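Local structure of non-toxic crystal protein (Bacillus thuringiensis, 2D42) at residues Arg7-Tyr12 / Gln195-Ile200; Arg61-Thr64 / Ser70-Gly73; Gly116-Glu121 / Gly230-Gln235; Ile144-Pro147 / Arg151-Gly154; Tyr181-Pro186 / Thr191-Arg196. The protein is a non-toxic parasporal crystal protein of undefined activity that closely resembles beta-pore-forming toxins in structure and belongs to the ETX/MTX2 sequence family. All blocks are in the same frame, centred on the assembly; numbering follows the deposited sequence.

Interaction 1. Residues Arg7-Tyr12 / Gln195-Ile200; sequences RELEIY and QRVNII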
# COMPACT_ATOMS: atom_id res chain seq x y z
N ARG A 7 19.50 7.62 -14.24
CA ARG A 7 20.88 7.62 -13.77
C ARG A 7 21.59 6.38 -14.33
O ARG A 7 22.74 6.46 -14.77
CB ARG A 7 20.90 7.61 -12.24
CG ARG A 7 22.27 7.36 -11.62
CD ARG A 7 23.29 8.39 -12.05
NE ARG A 7 24.63 8.04 -11.56
CZ ARG A 7 25.76 8.49 -12.10
NH1 ARG A 7 25.73 9.31 -13.14
NH2 ARG A 7 26.93 8.10 -11.59
N GLU A 8 20.90 5.24 -14.31
CA GLU A 8 21.46 4.00 -14.83
C GLU A 8 21.74 4.16 -16.33
O GLU A 8 22.74 3.67 -16.84
CB GLU A 8 20.48 2.83 -14.63
CG GLU A 8 20.19 2.46 -13.18
CD GLU A 8 21.42 1.97 -12.42
OE1 GLU A 8 22.17 1.12 -12.96
OE2 GLU A 8 21.63 2.43 -11.28
N LEU A 9 20.83 4.85 -17.03
CA LEU A 9 20.97 5.09 -18.47
C LEU A 9 22.24 5.92 -18.70
O LEU A 9 23.04 5.62 -19.59
CB LEU A 9 19.74 5.84 -19.00
CG LEU A 9 19.76 6.26 -20.48
CD1 LEU A 9 19.83 5.02 -21.37
CD2 LEU A 9 18.53 7.10 -20.81
N GLU A 10 22.42 6.95 -17.89
CA GLU A 10 23.59 7.81 -17.98
C GLU A 10 24.86 6.99 -17.73
O GLU A 10 25.84 7.11 -18.47
CB GLU A 10 23.47 8.95 -16.96
CG GLU A 10 24.52 10.04 -17.09
CD GLU A 10 24.32 11.14 -16.06
OE1 GLU A 10 24.46 10.85 -14.85
OE2 GLU A 10 24.03 12.29 -16.45
N ILE A 11 24.84 6.15 -16.70
CA ILE A 11 26.00 5.31 -16.38
C ILE A 11 26.32 4.39 -17.55
O ILE A 11 27.48 4.23 -17.93
CB ILE A 11 25.73 4.44 -15.13
CG1 ILE A 11 25.62 5.34 -13.90
CG2 ILE A 11 26.84 3.41 -14.96
CD1 ILE A 11 25.22 4.61 -12.62
N TYR A 12 25.29 3.77 -18.12
CA TYR A 12 25.48 2.89 -19.25
C TYR A 12 26.10 3.64 -20.43
O TYR A 12 27.02 3.15 -21.07
CB TYR A 12 24.14 2.30 -19.69
CG TYR A 12 24.24 1.52 -20.98
CD1 TYR A 12 24.62 0.18 -20.98
CD2 TYR A 12 23.98 2.13 -22.21
CE1 TYR A 12 24.72 -0.54 -22.17
CE2 TYR A 12 24.08 1.43 -23.41
CZ TYR A 12 24.45 0.09 -23.38
OH TYR A 12 24.52 -0.62 -24.56
N GLN A 195 21.91 6.58 -30.38
CA GLN A 195 21.57 5.19 -30.11
C GLN A 195 20.29 5.06 -29.28
O GLN A 195 20.10 5.81 -28.32
CB GLN A 195 22.76 4.53 -29.38
CG GLN A 195 22.47 3.18 -28.73
CD GLN A 195 23.60 2.69 -27.81
OE1 GLN A 195 24.10 3.44 -26.96
NE2 GLN A 195 23.98 1.43 -27.97
N ARG A 196 19.41 4.15 -29.67
CA ARG A 196 18.19 3.90 -28.89
C ARG A 196 18.47 2.57 -28.19
O ARG A 196 18.71 1.57 -28.85
CB ARG A 196 16.95 3.73 -29.76
CG ARG A 196 15.72 3.26 -28.96
CD ARG A 196 14.54 2.88 -29.85
NE ARG A 196 13.94 4.04 -30.49
CZ ARG A 196 13.92 4.26 -31.80
NH1 ARG A 196 14.45 3.37 -32.63
NH2 ARG A 196 13.37 5.37 -32.28
N VAL A 197 18.45 2.58 -26.86
CA VAL A 197 18.73 1.37 -26.10
C VAL A 197 17.53 0.87 -25.32
O VAL A 197 16.69 1.65 -24.88
CB VAL A 197 19.88 1.59 -25.08
CG1 VAL A 197 21.14 2.01 -25.81
CG2 VAL A 197 19.47 2.64 -24.06
N ASN A 198 17.47 -0.45 -25.15
CA ASN A 198 16.39 -1.05 -24.40
C ASN A 198 16.83 -0.94 -22.94
O ASN A 198 17.98 -1.23 -22.61
CB ASN A 198 16.25 -2.52 -24.79
CG ASN A 198 14.96 -3.15 -24.28
OD1 ASN A 198 14.54 -2.90 -23.15
ND2 ASN A 198 14.35 -3.98 -25.11
N ILE A 199 15.92 -0.51 -22.06
CA ILE A 199 16.27 -0.37 -20.65
C ILE A 199 16.74 -1.69 -20.03
O ILE A 199 17.51 -1.69 -19.08
CB ILE A 199 15.09 0.21 -19.83
CG1 ILE A 199 15.58 0.62 -18.43
CG2 ILE A 199 13.97 -0.83 -19.71
CD1 ILE A 199 16.65 1.71 -18.44
N ILE A 200 16.29 -2.82 -20.57
CA ILE A 200 16.70 -4.11 -20.01
C ILE A 200 18.18 -4.37 -20.27
O ILE A 200 18.86 -5.02 -19.46
CB ILE A 200 15.87 -5.29 -20.58
CG1 ILE A 200 16.20 -5.51 -22.06
CG2 ILE A 200 14.38 -5.01 -20.38
CD1 ILE A 200 15.50 -6.73 -22.65
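V197 is gripped from the helix by two residues one turn apart, each meeting a different methyl. L9 CD1 lies 3.6 Å from V197 CG2, and Y12 CE2 lies 3.8 Å from V197 CG1. The split follows from the valine torsion (chi1 -59°), which sets CG1 beside the backbone N and CG2 in the crowded position between N and carbonyl carbon; both methyls thus reach the helix. Y12 slides past V197 in the opposite direction, its ring neither flat on the methyl nor edge-on to it. L9 also rests on I179 and S27, V197 and Y12 both touch V202 of helix 199-206, and V197 and L9 are buried.

Toward Q195 the contact slackens. Its side chain crosses the ring of Y12 at about a right angle, and Y12 OH stands 4.0 Å from Q195 NE2, too far for a hydrogen bond; the amide oxygen OE1 instead accepts from Y181 OH. On a flank of the helix that does not meet the strand, R7 NH1 and E10 OE1 form a 2.6 Å salt bridge, with I11 CG1 over the guanidinium; R7 is exposed to solvent.

Where the strand turns into helix 199-206, N198 is the N-cap, its OD1 accepting I200 N at 3.1 Å in a nearly straight bond (172°), with ND2 held by N218. The whole is a helix laid over a beta-sheet, its axis crossing strand 195-198 at 123° and 11.2 Å, just before an Asn-capped strand-to-helix junction.

Interaction 2. Residues Arg61-Thr64 / Ser70-Gly73; sequences RIIT and SLEG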
# COMPACT_ATOMS: atom_id res chain seq x y z
N ARG A 61 -26.42 3.11 24.20
CA ARG A 61 -27.77 3.67 24.28
C ARG A 61 -28.58 2.96 25.34
O ARG A 61 -28.25 1.83 25.74
CB ARG A 61 -28.49 3.56 22.93
CG ARG A 61 -27.91 4.45 21.87
CD ARG A 61 -28.08 5.91 22.27
NE ARG A 61 -27.06 6.75 21.68
CZ ARG A 61 -26.78 7.98 22.08
NH1 ARG A 61 -27.45 8.53 23.08
NH2 ARG A 61 -25.81 8.66 21.49
N ILE A 62 -29.65 3.60 25.77
CA ILE A 62 -30.48 3.04 26.81
C ILE A 62 -31.96 3.00 26.49
O ILE A 62 -32.52 3.96 25.97
CB ILE A 62 -30.30 3.85 28.12
CG1 ILE A 62 -28.83 3.76 28.57
CG2 ILE A 62 -31.25 3.33 29.20
CD1 ILE A 62 -28.48 4.62 29.75
N ILE A 63 -32.60 1.87 26.79
CA ILE A 63 -34.03 1.74 26.61
C ILE A 63 -34.56 1.41 27.99
O ILE A 63 -34.25 0.35 28.54
CB ILE A 63 -34.40 0.63 25.62
CG1 ILE A 63 -33.88 0.99 24.23
CG2 ILE A 63 -35.91 0.41 25.62
CD1 ILE A 63 -34.20 -0.04 23.15
N THR A 64 -35.33 2.32 28.57
CA THR A 64 -35.86 2.11 29.90
C THR A 64 -37.34 1.76 29.91
O THR A 64 -38.15 2.43 29.28
CB THR A 64 -35.68 3.35 30.76
OG1 THR A 64 -34.31 3.75 30.75
CG2 THR A 64 -36.12 3.07 32.20
N SER A 70 -43.80 -6.08 30.10
CA SER A 70 -42.60 -6.34 29.32
C SER A 70 -42.76 -5.72 27.94
O SER A 70 -43.87 -5.63 27.42
CB SER A 70 -42.38 -7.85 29.20
OG SER A 70 -41.46 -8.17 28.17
N LEU A 71 -41.66 -5.28 27.34
CA LEU A 71 -41.72 -4.68 26.01
C LEU A 71 -40.49 -5.05 25.20
O LEU A 71 -39.43 -5.33 25.76
CB LEU A 71 -41.83 -3.15 26.12
CG LEU A 71 -40.69 -2.35 26.75
CD1 LEU A 71 -39.51 -2.26 25.78
CD2 LEU A 71 -41.19 -0.95 27.08
N GLU A 72 -40.65 -5.07 23.88
CA GLU A 72 -39.54 -5.39 22.99
C GLU A 72 -38.79 -4.11 22.65
O GLU A 72 -39.39 -3.08 22.35
CB GLU A 72 -40.05 -6.04 21.70
CG GLU A 72 -40.75 -7.37 21.89
CD GLU A 72 -39.88 -8.40 22.59
OE1 GLU A 72 -38.84 -8.78 22.02
OE2 GLU A 72 -40.25 -8.83 23.71
N GLY A 73 -37.47 -4.18 22.71
CA GLY A 73 -36.66 -3.03 22.40
C GLY A 73 -35.71 -3.41 21.27
O GLY A 73 -35.39 -4.57 21.09
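I63 faces L71 and G73 from one beta layer to the next, and it is the side chain on which the contact depends. Its CB points toward residues 70-73 but is itself too far back to touch them, so the branches do the work. CG1 leaves beside the backbone N, anti to the carbonyl carbon (chi1 -65°), and serves as a spacer. From it the chain runs on fully extended (chi2 -179°), which carries CD1 to the glycine: CD1 is 3.9 Å from G73 CA and 4.1 Å from G73 C. With no side chain on G73, the methyl at the tip rests directly on bare backbone. The other branch, CG2, is turned the other way, anti to N, and looks toward L71, where I63 CG2 and L71 CD1 stand 4.5 Å apart, a looser approach. F75, farther along strand 71-94, also touches I63.

No hydrogen bond joins the two segments; the CA atoms of I63 and G73 are 6.9 Å apart. Each backbone is instead paired within its own layer, I63 with A152 and R61 with G154 on one side, L71 with V146 and G73 with I144 on the other. E72 points away from residues 61-64, and its OE2 makes a salt bridge with R145 NE. Consecutive strands that pass from one layer to the other and meet through their side chains form a beta arch, here at one end of a beta-sandwich, consistent with the sandwich domain found in aerolysin-like toxins.

Interaction 3. Residues Gly116-Glu121 / Gly230-Gln235; sequences GRIAFE and GQIGLQ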
# COMPACT_ATOMS: atom_id res chain seq x y z
N GLY A 116 -8.92 -9.92 8.10
CA GLY A 116 -9.29 -8.55 7.81
C GLY A 116 -8.57 -8.13 6.53
O GLY A 116 -7.35 -8.29 6.42
N ARG A 117 -9.30 -7.62 5.54
CA ARG A 117 -8.66 -7.19 4.29
C ARG A 117 -8.31 -5.72 4.44
O ARG A 117 -9.19 -4.89 4.62
CB ARG A 117 -9.62 -7.36 3.10
CG ARG A 117 -8.93 -7.24 1.73
CD ARG A 117 -9.94 -7.28 0.57
NE ARG A 117 -10.42 -5.94 0.25
CZ ARG A 117 -11.69 -5.56 0.23
NH1 ARG A 117 -12.66 -6.43 0.53
NH2 ARG A 117 -12.00 -4.31 -0.07
N ILE A 118 -7.02 -5.39 4.38
CA ILE A 118 -6.62 -4.00 4.50
C ILE A 118 -6.36 -3.42 3.11
O ILE A 118 -6.18 -4.16 2.14
CB ILE A 118 -5.32 -3.82 5.31
CG1 ILE A 118 -4.15 -4.46 4.54
CG2 ILE A 118 -5.47 -4.43 6.70
CD1 ILE A 118 -2.81 -4.00 5.02
N ALA A 119 -6.35 -2.09 3.04
CA ALA A 119 -6.09 -1.37 1.81
C ALA A 119 -5.07 -0.31 2.17
O ALA A 119 -5.11 0.26 3.27
CB ALA A 119 -7.37 -0.73 1.28
N PHE A 120 -4.13 -0.07 1.26
CA PHE A 120 -3.11 0.95 1.48
C PHE A 120 -2.58 1.52 0.17
O PHE A 120 -2.80 0.94 -0.91
CB PHE A 120 -1.97 0.38 2.34
CG PHE A 120 -1.20 -0.76 1.71
CD1 PHE A 120 0.03 -0.52 1.09
CD2 PHE A 120 -1.66 -2.06 1.80
CE1 PHE A 120 0.79 -1.58 0.58
CE2 PHE A 120 -0.91 -3.13 1.29
CZ PHE A 120 0.32 -2.88 0.68
N GLU A 121 -1.93 2.67 0.26
CA GLU A 121 -1.36 3.31 -0.91
C GLU A 121 0.13 3.51 -0.65
O GLU A 121 0.57 3.60 0.51
CB GLU A 121 -2.01 4.67 -1.18
CG GLU A 121 -3.47 4.60 -1.58
CD GLU A 121 -4.05 5.96 -1.91
OE1 GLU A 121 -3.50 6.98 -1.43
OE2 GLU A 121 -5.07 6.03 -2.63
N GLY A 230 -0.78 0.03 10.35
CA GLY A 230 -2.10 0.63 10.41
C GLY A 230 -3.06 -0.10 11.31
O GLY A 230 -2.69 -1.01 12.06
N GLN A 231 -4.32 0.30 11.24
CA GLN A 231 -5.37 -0.31 12.04
C GLN A 231 -6.59 -0.55 11.18
O GLN A 231 -6.76 0.09 10.15
CB GLN A 231 -5.74 0.62 13.20
CG GLN A 231 -4.61 0.84 14.18
CD GLN A 231 -4.86 2.02 15.10
OE1 GLN A 231 -4.37 2.05 16.24
NE2 GLN A 231 -5.60 3.01 14.61
N ILE A 232 -7.43 -1.49 11.60
CA ILE A 232 -8.65 -1.79 10.87
C ILE A 232 -9.70 -2.41 11.78
O ILE A 232 -9.37 -3.17 12.70
CB ILE A 232 -8.39 -2.78 9.71
CG1 ILE A 232 -8.00 -4.14 10.27
CG2 ILE A 232 -7.27 -2.28 8.82
CD1 ILE A 232 -8.03 -5.24 9.23
N GLY A 233 -10.96 -2.08 11.52
CA GLY A 233 -12.05 -2.64 12.29
C GLY A 233 -12.23 -4.06 11.80
O GLY A 233 -12.34 -4.28 10.59
N LEU A 234 -12.25 -5.02 12.72
CA LEU A 234 -12.37 -6.43 12.38
C LEU A 234 -13.79 -6.99 12.50
O LEU A 234 -14.24 -7.76 11.65
CB LEU A 234 -11.42 -7.26 13.27
CG LEU A 234 -9.93 -6.92 13.07
CD1 LEU A 234 -9.07 -7.70 14.05
CD2 LEU A 234 -9.53 -7.22 11.63
N GLN A 235 -14.47 -6.64 13.59
CA GLN A 235 -15.84 -7.08 13.82
C GLN A 235 -16.46 -6.22 14.91
O GLN A 235 -15.75 -5.49 15.61
CB GLN A 235 -15.88 -8.55 14.26
CG GLN A 235 -15.38 -8.79 15.67
CD GLN A 235 -15.47 -10.25 16.08
OE1 GLN A 235 -16.54 -10.85 16.01
NE2 GLN A 235 -14.35 -10.82 16.51
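Strand 114-122, the second arm of the hairpin 101-109/114-122, packs on the long sheet and meets strand 230-235 face to face through aliphatic side chains, with no hydrogen bond between them. The closest touch is I118 CG2 to I232 CG2, 3.5 Å, and the same I118 methyl is 3.7 Å from I232 CD1. Both isoleucines hold CG1 between the backbone N and the carbonyl carbon (chi1 66° and 67°), with CG2 beside N, and the two side chains cross at about a right angle. The far end of I232 goes on to G116: CD1 sits 3.8 Å from G116 CA. L234 CD2 comes to the same alpha carbon from another direction, at 4.1 Å, so two methyls rest on the bare glycine backbone.

The strands run roughly antiparallel, 150° apart and 7.8 Å between axes, a separation suited to side-chain packing and too wide for backbone pairing. In pore-forming toxins of the aerolysin type, a hairpin folded against the central sheet is thought to become the membrane-inserting element, and hairpin 101-122 probably corresponds to it. F109 of its other arm touches both I232 and L234, while F163 of strand 150-185 touches I118 and I232.

Interaction 4. Residues Ile144-Pro147 / Arg151-Gly154; sequences IRVP and RATG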
# COMPACT_ATOMS: atom_id res chain seq x y z
N ILE A 144 -34.17 -6.89 22.03
CA ILE A 144 -34.09 -7.28 23.43
C ILE A 144 -35.45 -7.20 24.09
O ILE A 144 -36.28 -6.38 23.71
CB ILE A 144 -33.12 -6.35 24.19
CG1 ILE A 144 -32.91 -6.85 25.61
CG2 ILE A 144 -33.67 -4.92 24.21
CD1 ILE A 144 -32.20 -8.17 25.67
N ARG A 145 -35.68 -8.05 25.08
CA ARG A 145 -36.94 -8.01 25.80
C ARG A 145 -36.63 -7.33 27.12
O ARG A 145 -35.86 -7.85 27.93
CB ARG A 145 -37.48 -9.42 26.05
CG ARG A 145 -38.76 -9.42 26.87
CD ARG A 145 -39.42 -10.79 26.91
NE ARG A 145 -39.85 -11.21 25.58
CZ ARG A 145 -40.53 -12.33 25.32
NH1 ARG A 145 -40.85 -13.15 26.32
NH2 ARG A 145 -40.89 -12.62 24.08
N VAL A 146 -37.23 -6.17 27.34
CA VAL A 146 -36.99 -5.44 28.57
C VAL A 146 -38.10 -5.70 29.57
O VAL A 146 -39.23 -5.25 29.38
CB VAL A 146 -36.90 -3.93 28.33
CG1 VAL A 146 -36.45 -3.25 29.60
CG2 VAL A 146 -35.94 -3.64 27.18
N PRO A 147 -37.78 -6.43 30.64
CA PRO A 147 -38.73 -6.77 31.70
C PRO A 147 -39.27 -5.53 32.40
O PRO A 147 -38.64 -4.48 32.41
CB PRO A 147 -37.90 -7.63 32.65
CG PRO A 147 -36.85 -8.23 31.74
CD PRO A 147 -36.47 -7.05 30.90
N ARG A 151 -34.08 -1.61 32.88
CA ARG A 151 -33.50 -0.76 31.85
C ARG A 151 -32.52 -1.64 31.09
O ARG A 151 -31.88 -2.52 31.67
CB ARG A 151 -32.75 0.44 32.45
CG ARG A 151 -31.37 0.11 33.00
CD ARG A 151 -30.49 1.36 33.12
NE ARG A 151 -31.04 2.32 34.07
CZ ARG A 151 -31.17 2.08 35.38
NH1 ARG A 151 -30.78 0.92 35.88
NH2 ARG A 151 -31.69 3.00 36.17
N ALA A 152 -32.43 -1.41 29.78
CA ALA A 152 -31.51 -2.16 28.94
C ALA A 152 -30.46 -1.20 28.42
O ALA A 152 -30.78 -0.15 27.85
CB ALA A 152 -32.24 -2.81 27.77
N THR A 153 -29.20 -1.53 28.64
CA THR A 153 -28.12 -0.68 28.17
C THR A 153 -27.36 -1.42 27.09
O THR A 153 -26.70 -2.42 27.35
CB THR A 153 -27.17 -0.31 29.31
OG1 THR A 153 -27.91 0.40 30.30
CG2 THR A 153 -26.03 0.56 28.81
N GLY A 154 -27.50 -0.93 25.86
CA GLY A 154 -26.80 -1.54 24.74
C GLY A 154 -25.52 -0.81 24.41
O GLY A 154 -25.54 0.39 24.12
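A152 and V146 bury the largest areas here, followed by R151, and the first two touch directly: V146 CG2 is 3.8 Å from A152 CB. The valine torsion (chi1 -172°) explains the pairing, for it sets CG2 beside the backbone N and anti to the carbonyl carbon, pointing at the alanine, whereas CG1 runs anti to N. CG1 therefore looks past A152 to the backbone before it and comes 4.4 Å from R151 N. The short methyl of A152 is approached from a second place, since I144 CG2 stands 4.4 Å from A152 CB; the alanine thus lies opposite two branched residues of one strand face.

R151 contributes backbone rather than side chain. Its CB turns away from residues 144-147, and the arm bends back on itself to place NH1 in a salt bridge with E243 of strand 219-244. The backbones of the two segments share no hydrogen bond, their short axes lying 7.6 Å apart at 150°. Each is bonded laterally within its own layer instead; for residues 151-154 the backbone partners include E243, met by R151, and V241, met by T153. V146 O also accepts from N65 ND2, tying the end of strand 129-146 to the last residue of strand 54-65. I144 and A152 both touch V240, which adds an aliphatic wall beside the pair. Two successive strands joined by a short turn yet placed in facing layers make a beta arch, closing this end of the beta-sandwich.

Interaction 5. Residues Tyr181-Pro186 / Thr191-Arg196; sequences YYRTLP and TEIVQR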
# COMPACT_ATOMS: atom_id res chain seq x y z
N TYR A 181 25.94 10.45 -28.64
CA TYR A 181 27.40 10.40 -28.60
C TYR A 181 27.93 11.15 -29.81
O TYR A 181 27.22 11.36 -30.79
CB TYR A 181 27.91 8.98 -28.74
CG TYR A 181 27.34 7.95 -27.81
CD1 TYR A 181 27.83 7.81 -26.51
CD2 TYR A 181 26.38 7.05 -28.25
CE1 TYR A 181 27.38 6.79 -25.68
CE2 TYR A 181 25.92 6.02 -27.43
CZ TYR A 181 26.43 5.90 -26.15
OH TYR A 181 26.00 4.87 -25.34
N TYR A 182 29.21 11.52 -29.76
CA TYR A 182 29.80 12.16 -30.92
C TYR A 182 31.30 11.92 -30.99
O TYR A 182 31.97 11.67 -29.98
CB TYR A 182 29.52 13.66 -30.95
CG TYR A 182 30.06 14.45 -29.80
CD1 TYR A 182 29.32 14.59 -28.63
CD2 TYR A 182 31.30 15.07 -29.88
CE1 TYR A 182 29.80 15.35 -27.57
CE2 TYR A 182 31.80 15.84 -28.82
CZ TYR A 182 31.03 15.97 -27.67
OH TYR A 182 31.49 16.73 -26.62
N ARG A 183 31.79 11.97 -32.22
CA ARG A 183 33.21 11.81 -32.51
C ARG A 183 33.67 13.16 -33.02
O ARG A 183 33.15 13.67 -34.01
CB ARG A 183 33.45 10.79 -33.61
CG ARG A 183 33.53 9.35 -33.17
CD ARG A 183 33.86 8.50 -34.38
NE ARG A 183 35.16 8.84 -34.96
CZ ARG A 183 35.41 8.89 -36.26
NH1 ARG A 183 34.45 8.64 -37.13
NH2 ARG A 183 36.63 9.19 -36.70
N THR A 184 34.64 13.74 -32.32
CA THR A 184 35.20 15.02 -32.70
C THR A 184 36.06 14.80 -33.94
O THR A 184 36.84 13.84 -33.99
CB THR A 184 36.06 15.57 -31.57
OG1 THR A 184 35.23 15.84 -30.43
CG2 THR A 184 36.77 16.85 -31.99
N LEU A 185 35.91 15.66 -34.94
CA LEU A 185 36.67 15.56 -36.18
C LEU A 185 37.50 16.82 -36.42
O LEU A 185 37.39 17.79 -35.68
CB LEU A 185 35.73 15.29 -37.35
CG LEU A 185 35.07 13.91 -37.32
CD1 LEU A 185 34.00 13.82 -38.38
CD2 LEU A 185 36.13 12.83 -37.51
N PRO A 186 38.36 16.81 -37.46
CA PRO A 186 39.19 17.99 -37.74
C PRO A 186 38.43 19.25 -38.16
O PRO A 186 37.29 19.19 -38.62
CB PRO A 186 40.12 17.50 -38.85
CG PRO A 186 40.24 16.03 -38.56
CD PRO A 186 38.81 15.66 -38.25
N THR A 191 30.82 14.16 -35.76
CA THR A 191 29.79 13.29 -36.28
C THR A 191 29.10 12.79 -35.01
O THR A 191 29.76 12.44 -34.03
CB THR A 191 30.38 12.14 -37.11
OG1 THR A 191 29.33 11.25 -37.51
CG2 THR A 191 31.44 11.39 -36.31
N GLU A 192 27.78 12.80 -35.02
CA GLU A 192 27.00 12.37 -33.87
C GLU A 192 26.42 10.97 -34.07
O GLU A 192 25.96 10.63 -35.17
CB GLU A 192 25.88 13.38 -33.61
CG GLU A 192 25.02 13.10 -32.40
CD GLU A 192 24.01 14.21 -32.13
OE1 GLU A 192 23.23 14.54 -33.05
OE2 GLU A 192 24.00 14.75 -31.00
N ILE A 193 26.46 10.16 -33.02
CA ILE A 193 25.93 8.81 -33.05
C ILE A 193 24.75 8.74 -32.08
O ILE A 193 24.94 8.82 -30.86
CB ILE A 193 26.96 7.75 -32.60
CG1 ILE A 193 28.21 7.81 -33.49
CG2 ILE A 193 26.34 6.36 -32.69
CD1 ILE A 193 29.19 8.92 -33.12
N VAL A 194 23.54 8.60 -32.61
CA VAL A 194 22.36 8.51 -31.75
C VAL A 194 21.98 7.05 -31.62
O VAL A 194 21.75 6.36 -32.62
CB VAL A 194 21.17 9.28 -32.33
CG1 VAL A 194 20.02 9.28 -31.34
CG2 VAL A 194 21.58 10.70 -32.64
N GLN A 195 21.91 6.58 -30.38
CA GLN A 195 21.57 5.19 -30.11
C GLN A 195 20.29 5.06 -29.28
O GLN A 195 20.10 5.81 -28.32
CB GLN A 195 22.76 4.53 -29.38
CG GLN A 195 22.47 3.18 -28.73
CD GLN A 195 23.60 2.69 -27.81
OE1 GLN A 195 24.10 3.44 -26.96
NE2 GLN A 195 23.98 1.43 -27.97
N ARG A 196 19.41 4.15 -29.67
CA ARG A 196 18.19 3.90 -28.89
C ARG A 196 18.47 2.57 -28.19
O ARG A 196 18.71 1.57 -28.85
CB ARG A 196 16.95 3.73 -29.76
CG ARG A 196 15.72 3.26 -28.96
CD ARG A 196 14.54 2.88 -29.85
NE ARG A 196 13.94 4.04 -30.49
CZ ARG A 196 13.92 4.26 -31.80
NH1 ARG A 196 14.45 3.37 -32.63
NH2 ARG A 196 13.37 5.37 -32.28
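This is the paired stem of a beta hairpin, strands 150-185 and 189-198, near one end of the elongated molecule. Y181 N and I193 O (2.9 Å), together with I193 N and Y181 O (2.6 Å, short), make one hydrogen-bonded antiparallel pair. R183 N to T191 O (2.8 Å) and T191 N to R183 O (3.0 Å) make the next, and Y182 with E192 is the non-hydrogen-bonded pair between them.

On the face that carries Y181, R183, T191 and I193, side chains pack in register. T191 CG2, placed between its own backbone N and carbonyl carbon, presses against R183 CB at 3.4 Å as the two chains lie side by side, pointing the same way; L185 CD1 approaches the same methyl at 4.1 Å. At the other end, the hydroxyl of Y181 donates to Q195 OE1 (2.9 Å), with the oxygen in the plane of the ring at its edge and the donor nearly along the C=O axis (162°). Ring and amide planes are 57° apart. Beside Y182 on the other face, E192 CG lies 3.2 Å from Y181 O, and E192 OE1 makes a salt bridge with R180.

Strand 181-185 is a middle strand: Y182 pairs through its backbone with T23 of strand 23-29 on the side away from 191-196, and the ring of Y181 meets Y16 of helix 5-19, which lies over this part of the sheet.

In the fold
The five contacts are strung along an elongated molecule. Interactions 2 and 4 share one end, their centres about 4 Å apart: G73 N to I144 O (2.7 Å) and I63 O to A152 N (2.8 Å) are probable hydrogen bonds that pair the two arches side by side. Interactions 1 and 5 lie toward the other end, centres about 17 Å apart, and share Q195 and R196; Q195 faces Y12 in one and Y181 in the other. Between these ends, the centre of interaction 3 is about 34 Å from that of interaction 2 and about 40 Å from that of interaction 1. Strand 150-185 links interactions 4 and 5, whose centres are about 88 Å apart.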